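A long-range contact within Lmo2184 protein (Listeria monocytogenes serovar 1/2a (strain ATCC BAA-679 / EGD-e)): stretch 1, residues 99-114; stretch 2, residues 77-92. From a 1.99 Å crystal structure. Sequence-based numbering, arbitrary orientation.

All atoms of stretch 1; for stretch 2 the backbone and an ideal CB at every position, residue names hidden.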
# COMPACT_ATOMS: atom_id res chain seq x y z
N THR A 99 -8.69 -9.73 18.23
CA THR A 99 -8.58 -10.08 16.81
C THR A 99 -7.17 -10.56 16.46
O THR A 99 -7.01 -11.35 15.52
CB THR A 99 -9.02 -8.88 15.95
OG1 THR A 99 -10.45 -8.66 16.16
CG2 THR A 99 -8.73 -9.14 14.43
N LEU A 100 -6.16 -10.13 17.21
CA LEU A 100 -4.79 -10.60 17.04
C LEU A 100 -4.41 -11.77 17.94
O LEU A 100 -3.27 -12.24 17.86
CB LEU A 100 -3.81 -9.44 17.28
CG LEU A 100 -3.45 -8.68 15.99
CD1 LEU A 100 -2.58 -9.57 15.03
CD2 LEU A 100 -4.71 -8.18 15.29
N GLU A 101 -5.32 -12.28 18.78
CA GLU A 101 -4.93 -13.28 19.77
C GLU A 101 -4.40 -14.55 19.12
O GLU A 101 -3.37 -15.10 19.54
CB GLU A 101 -6.12 -13.58 20.69
CG GLU A 101 -5.78 -14.62 21.73
CD GLU A 101 -6.91 -14.81 22.75
OE1 GLU A 101 -8.03 -14.31 22.51
OE2 GLU A 101 -6.67 -15.48 23.75
N ALA A 102 -5.08 -15.03 18.09
CA ALA A 102 -4.67 -16.26 17.46
C ALA A 102 -3.26 -16.14 16.90
O ALA A 102 -2.48 -17.05 16.98
CB ALA A 102 -5.66 -16.67 16.39
N ASP A 103 -2.96 -15.00 16.32
CA ASP A 103 -1.64 -14.75 15.80
C ASP A 103 -0.52 -14.61 16.83
O ASP A 103 0.56 -15.12 16.64
CB ASP A 103 -1.63 -13.50 14.94
CG ASP A 103 -2.34 -13.68 13.63
OD1 ASP A 103 -2.68 -14.83 13.31
OD2 ASP A 103 -2.55 -12.68 12.94
N LEU A 104 -0.79 -13.87 17.90
CA LEU A 104 0.24 -13.55 18.89
C LEU A 104 0.32 -14.26 20.22
O LEU A 104 1.33 -14.13 20.90
CB LEU A 104 0.16 -12.05 19.19
CG LEU A 104 0.01 -11.09 18.03
CD1 LEU A 104 -0.10 -9.64 18.47
CD2 LEU A 104 1.17 -11.29 17.08
N LYS A 105 -0.72 -14.98 20.60
CA LYS A 105 -0.72 -15.58 21.91
C LYS A 105 0.44 -16.52 22.19
O LYS A 105 1.05 -16.42 23.24
CB LYS A 105 -2.03 -16.31 22.16
CG LYS A 105 -2.05 -17.03 23.49
CD LYS A 105 -3.44 -17.37 23.96
CE LYS A 105 -4.22 -18.10 22.90
NZ LYS A 105 -5.55 -18.52 23.41
N SER A 106 0.76 -17.39 21.25
CA SER A 106 1.85 -18.36 21.49
C SER A 106 3.18 -17.67 21.72
O SER A 106 3.96 -18.07 22.60
CB SER A 106 1.98 -19.32 20.31
OG SER A 106 0.78 -20.01 20.08
N GLY A 107 3.49 -16.65 20.90
CA GLY A 107 4.76 -15.95 21.06
C GLY A 107 4.91 -15.34 22.44
O GLY A 107 5.95 -15.49 23.09
N PHE A 108 3.89 -14.61 22.90
CA PHE A 108 3.91 -14.06 24.26
C PHE A 108 4.12 -15.16 25.31
O PHE A 108 4.98 -15.03 26.20
CB PHE A 108 2.61 -13.28 24.54
CG PHE A 108 2.47 -12.01 23.74
CD1 PHE A 108 3.57 -11.19 23.50
CD2 PHE A 108 1.23 -11.61 23.25
CE1 PHE A 108 3.44 -10.01 22.76
CE2 PHE A 108 1.09 -10.41 22.51
CZ PHE A 108 2.20 -9.63 22.25
N GLU A 109 3.33 -16.23 25.25
CA GLU A 109 3.49 -17.33 26.21
C GLU A 109 4.89 -17.89 26.17
O GLU A 109 5.51 -18.13 27.21
CB GLU A 109 2.48 -18.43 25.92
CG GLU A 109 1.06 -18.09 26.32
CD GLU A 109 0.04 -19.13 25.86
OE1 GLU A 109 0.34 -19.91 24.92
OE2 GLU A 109 -1.07 -19.17 26.43
N GLY A 110 5.41 -18.12 24.96
CA GLY A 110 6.76 -18.63 24.83
C GLY A 110 7.79 -17.72 25.46
O GLY A 110 8.79 -18.18 26.01
N ALA A 111 7.57 -16.40 25.39
CA ALA A 111 8.50 -15.44 25.96
C ALA A 111 8.22 -15.16 27.43
O ALA A 111 8.88 -14.29 28.02
CB ALA A 111 8.46 -14.13 25.17
N ASP A 112 7.27 -15.86 28.04
CA ASP A 112 6.92 -15.67 29.45
C ASP A 112 6.42 -14.25 29.72
O ASP A 112 6.68 -13.69 30.78
CB ASP A 112 8.11 -15.99 30.35
CG ASP A 112 8.47 -17.44 30.30
OD1 ASP A 112 7.53 -18.26 30.41
OD2 ASP A 112 9.68 -17.77 30.13
N LEU A 113 5.69 -13.68 28.76
CA LEU A 113 5.10 -12.36 28.91
C LEU A 113 3.61 -12.48 29.21
O LEU A 113 2.87 -13.10 28.44
CB LEU A 113 5.31 -11.53 27.64
CG LEU A 113 6.76 -11.32 27.22
CD1 LEU A 113 6.82 -10.73 25.82
CD2 LEU A 113 7.49 -10.44 28.23
N GLU A 114 3.18 -11.89 30.32
CA GLU A 114 1.76 -11.82 30.64
C GLU A 114 1.04 -10.88 29.67
O GLU A 114 1.49 -9.76 29.45
CB GLU A 114 1.60 -11.31 32.08
CG GLU A 114 0.16 -11.19 32.55
CD GLU A 114 -0.42 -12.51 33.02
OE1 GLU A 114 0.35 -13.51 33.12
OE2 GLU A 114 -1.65 -12.56 33.29
N UNK A 77 5.83 -3.79 15.26
CA UNK A 77 4.54 -3.71 14.58
C UNK A 77 3.42 -4.21 15.48
O UNK A 77 3.56 -5.27 16.11
CB UNK A 77 4.57 -4.51 13.28
N UNK A 78 2.28 -3.51 15.55
CA UNK A 78 1.12 -4.05 16.26
C UNK A 78 0.72 -5.43 15.79
O UNK A 78 0.18 -6.22 16.58
CB UNK A 78 -0.07 -3.10 16.11
N UNK A 79 0.95 -5.75 14.51
CA UNK A 79 0.50 -7.02 13.95
C UNK A 79 1.52 -8.13 14.20
O UNK A 79 1.30 -9.26 13.76
CB UNK A 79 0.24 -6.87 12.45
N UNK A 80 2.63 -7.81 14.87
CA UNK A 80 3.66 -8.75 15.21
C UNK A 80 4.74 -8.09 16.05
O UNK A 80 5.83 -7.78 15.56
CB UNK A 80 4.26 -9.36 13.94
N UNK A 81 4.45 -7.81 17.32
CA UNK A 81 5.39 -7.02 18.13
C UNK A 81 6.71 -7.75 18.29
O UNK A 81 6.78 -8.98 18.15
CB UNK A 81 4.79 -6.71 19.51
N UNK A 82 7.76 -6.98 18.60
CA UNK A 82 9.12 -7.50 18.77
C UNK A 82 9.30 -8.06 20.17
O UNK A 82 9.50 -7.32 21.14
CB UNK A 82 10.16 -6.41 18.50
N UNK A 83 9.24 -9.39 20.30
CA UNK A 83 9.25 -10.02 21.62
C UNK A 83 10.56 -9.78 22.36
O UNK A 83 10.57 -9.72 23.60
CB UNK A 83 9.00 -11.52 21.49
N UNK A 84 11.67 -9.67 21.64
CA UNK A 84 12.94 -9.48 22.33
C UNK A 84 13.01 -8.10 22.99
O UNK A 84 13.44 -7.98 24.14
CB UNK A 84 14.10 -9.66 21.35
N UNK A 85 12.54 -7.05 22.29
CA UNK A 85 12.45 -5.74 22.94
C UNK A 85 11.53 -5.81 24.15
O UNK A 85 11.88 -5.35 25.25
CB UNK A 85 11.95 -4.68 21.96
N UNK A 86 10.34 -6.39 23.97
CA UNK A 86 9.37 -6.38 25.07
C UNK A 86 9.91 -7.14 26.28
O UNK A 86 9.76 -6.68 27.42
CB UNK A 86 8.04 -6.99 24.62
N UNK A 87 10.58 -8.27 26.05
CA UNK A 87 11.16 -9.02 27.17
C UNK A 87 12.11 -8.14 27.98
O UNK A 87 12.05 -8.11 29.21
CB UNK A 87 11.90 -10.26 26.66
N UNK A 88 12.93 -7.39 27.28
CA UNK A 88 13.92 -6.55 27.91
C UNK A 88 13.27 -5.54 28.84
O UNK A 88 13.86 -5.15 29.84
CB UNK A 88 14.76 -5.83 26.85
N UNK A 89 12.07 -5.11 28.50
CA UNK A 89 11.36 -4.10 29.28
C UNK A 89 10.77 -4.66 30.55
O UNK A 89 10.26 -3.88 31.36
CB UNK A 89 10.25 -3.47 28.44
N UNK A 90 10.82 -5.98 30.74
CA UNK A 90 10.29 -6.68 31.91
C UNK A 90 8.91 -6.14 32.31
O UNK A 90 8.70 -5.73 33.45
CB UNK A 90 11.26 -6.55 33.08
N UNK A 91 7.95 -6.16 31.39
CA UNK A 91 6.63 -5.61 31.71
C UNK A 91 5.84 -6.52 32.64
O UNK A 91 6.06 -7.73 32.70
CB UNK A 91 5.83 -5.37 30.43
N UNK A 92 4.91 -5.90 33.38
CA UNK A 92 3.91 -6.64 34.14
C UNK A 92 2.73 -7.06 33.26
O UNK A 92 2.08 -8.08 33.54
CB UNK A 92 3.41 -5.80 35.31

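Position 77 has no atom of stretch 1 within 5.5 Å of its ideal CB, so the contact sets no preference. It is S77, which opens a type I turn (the N of 80 to S77 O, 3.0 Å) and whose OG accepts from the N of 79 at 3.0 Å. Position 78, at phi -53°, admits proline among others; P78 O lies 3.9 Å from L104 CD1.

At position 79 the CB points sideways, 4.7 Å from L100 CD1; an apolar chain such as Leu, Ile or Met would suit. M79 sets its SD 3.9 Å from L100 CD2. One water donates to both M79 O (2.9 Å) and D103 OD2 (2.8 Å), bridging the stretches. At position 80 stretch 1 leaves room for a CB, 4.8 Å from L104 CD2. Phi -176°, psi 74° is a setting glycine adopts easily, so glycine is natural without being forced by a clash; G80 CA lies 4.0 Å from L104 CD2.

Position 81 points toward stretch 1, its CB 4.8 Å from F108 CZ, and phi -63° admits proline as well as a modest aliphatic. P81 places CD 3.7 Å from L104 CD1 and CG 4.2 Å from F108 CZ. Position 82 points away, just before a helix, where Asp, Asn, Ser or Thr could cap. D82 OD1 does so, accepting from the N of 85 at 2.9 Å.

Position 83 looks into an apolar hollow, its CB 4.5 Å from A111 CB and 4.9 Å from L113 CD1; Leu, Ile or Met would suit. L83 brings CD2 to 3.5 Å from F108 CE1 and CD1 to 3.6 Å from G107 O. A CB on G107 would come within 3.1 Å of L83 CD1, so the bare glycine leaves this methyl its space.

At 84 and 85 no atom of stretch 1 lies within 5.5 Å of either ideal CB, so the contact sets no preference; they are E84 and I85. At 86 the CB is 4.1 Å from L113 CD1, favouring an aliphatic chain. I86 CG2 sits 3.8 Å from L113 CD1.

Position 87 points sideways, its ideal CB 4.7 Å from L113 CD2 and 5.2 Å from A111 O, so a long chain, apolar near its base and polar beyond, is plausible. R87 CD packs 3.8 Å from A111 CB, and A111 O lies over one guanidinium face, 3.6 Å from R87 NE; the side chain is poorly ordered.

Positions 88-90 do not reach stretch 1: M88, L89, K90. Position 91 points toward stretch 1 at phi -74°, allowing proline: P91 CG sits 4.1 Å from L113 CD2. Position 92 points away, leaving polar choices open; D92 O lies 3.6 Å from E114 CB.

Stretch 2, residues 77-92: SPMGPDLEIIRMLKPD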
# COMPACT_ATOMS: atom_id res chain seq x y z
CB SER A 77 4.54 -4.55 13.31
OG SER A 77 3.22 -4.66 12.82
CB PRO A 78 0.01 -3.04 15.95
CG PRO A 78 0.77 -1.76 15.68
CD PRO A 78 2.00 -2.20 14.94
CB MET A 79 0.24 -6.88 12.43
CG MET A 79 -0.82 -5.83 12.05
SD MET A 79 -2.44 -6.26 12.74
CE MET A 79 -3.48 -4.96 12.04
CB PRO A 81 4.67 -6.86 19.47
CG PRO A 81 3.16 -6.97 19.10
CD PRO A 81 3.18 -8.06 18.04
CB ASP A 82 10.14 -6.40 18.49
CG ASP A 82 11.60 -6.89 18.52
OD1 ASP A 82 12.02 -7.59 19.48
OD2 ASP A 82 12.34 -6.57 17.57
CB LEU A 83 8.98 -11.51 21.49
CG LEU A 83 7.66 -11.82 20.79
CD1 LEU A 83 7.46 -13.33 20.69
CD2 LEU A 83 6.50 -11.17 21.51
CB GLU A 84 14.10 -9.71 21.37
CG GLU A 84 14.12 -11.14 20.84
CD GLU A 84 15.37 -11.46 20.05
OE1 GLU A 84 16.35 -10.68 20.14
OE2 GLU A 84 15.37 -12.50 19.35
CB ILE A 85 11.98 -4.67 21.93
CG1 ILE A 85 13.02 -4.46 20.83
CG2 ILE A 85 11.73 -3.35 22.64
CD1 ILE A 85 12.58 -3.45 19.77
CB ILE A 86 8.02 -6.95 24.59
CG1 ILE A 86 7.47 -6.07 23.47
CG2 ILE A 86 7.01 -6.97 25.74
CD1 ILE A 86 6.13 -6.54 22.91
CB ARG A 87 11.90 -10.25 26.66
CG ARG A 87 11.05 -11.28 25.97
CD ARG A 87 11.82 -12.59 25.82
NE ARG A 87 12.18 -13.15 27.13
CZ ARG A 87 12.54 -14.41 27.34
NH1 ARG A 87 12.60 -15.27 26.32
NH2 ARG A 87 12.84 -14.81 28.56
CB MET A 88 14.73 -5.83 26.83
CG MET A 88 15.68 -4.76 27.33
SD MET A 88 14.91 -3.14 27.44
CE MET A 88 14.22 -3.01 25.79
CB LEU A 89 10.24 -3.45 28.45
CG LEU A 89 10.61 -2.61 27.21
CD1 LEU A 89 9.35 -2.27 26.35
CD2 LEU A 89 11.38 -1.34 27.58
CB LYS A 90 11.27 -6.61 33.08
CG LYS A 90 12.62 -7.21 32.76
CD LYS A 90 13.56 -7.23 33.95
CE LYS A 90 13.91 -5.81 34.41
NZ LYS A 90 15.39 -5.57 34.51
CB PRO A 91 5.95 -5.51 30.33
CG PRO A 91 6.61 -6.60 29.53
CD PRO A 91 8.03 -6.68 30.01
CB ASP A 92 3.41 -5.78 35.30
CG ASP A 92 4.53 -5.36 36.24
OD1 ASP A 92 5.21 -6.27 36.75
OD2 ASP A 92 4.76 -4.15 36.41
O HOH W 1 -0.63 -10.77 12.22
O HOH W 2 5.06 -10.84 32.32
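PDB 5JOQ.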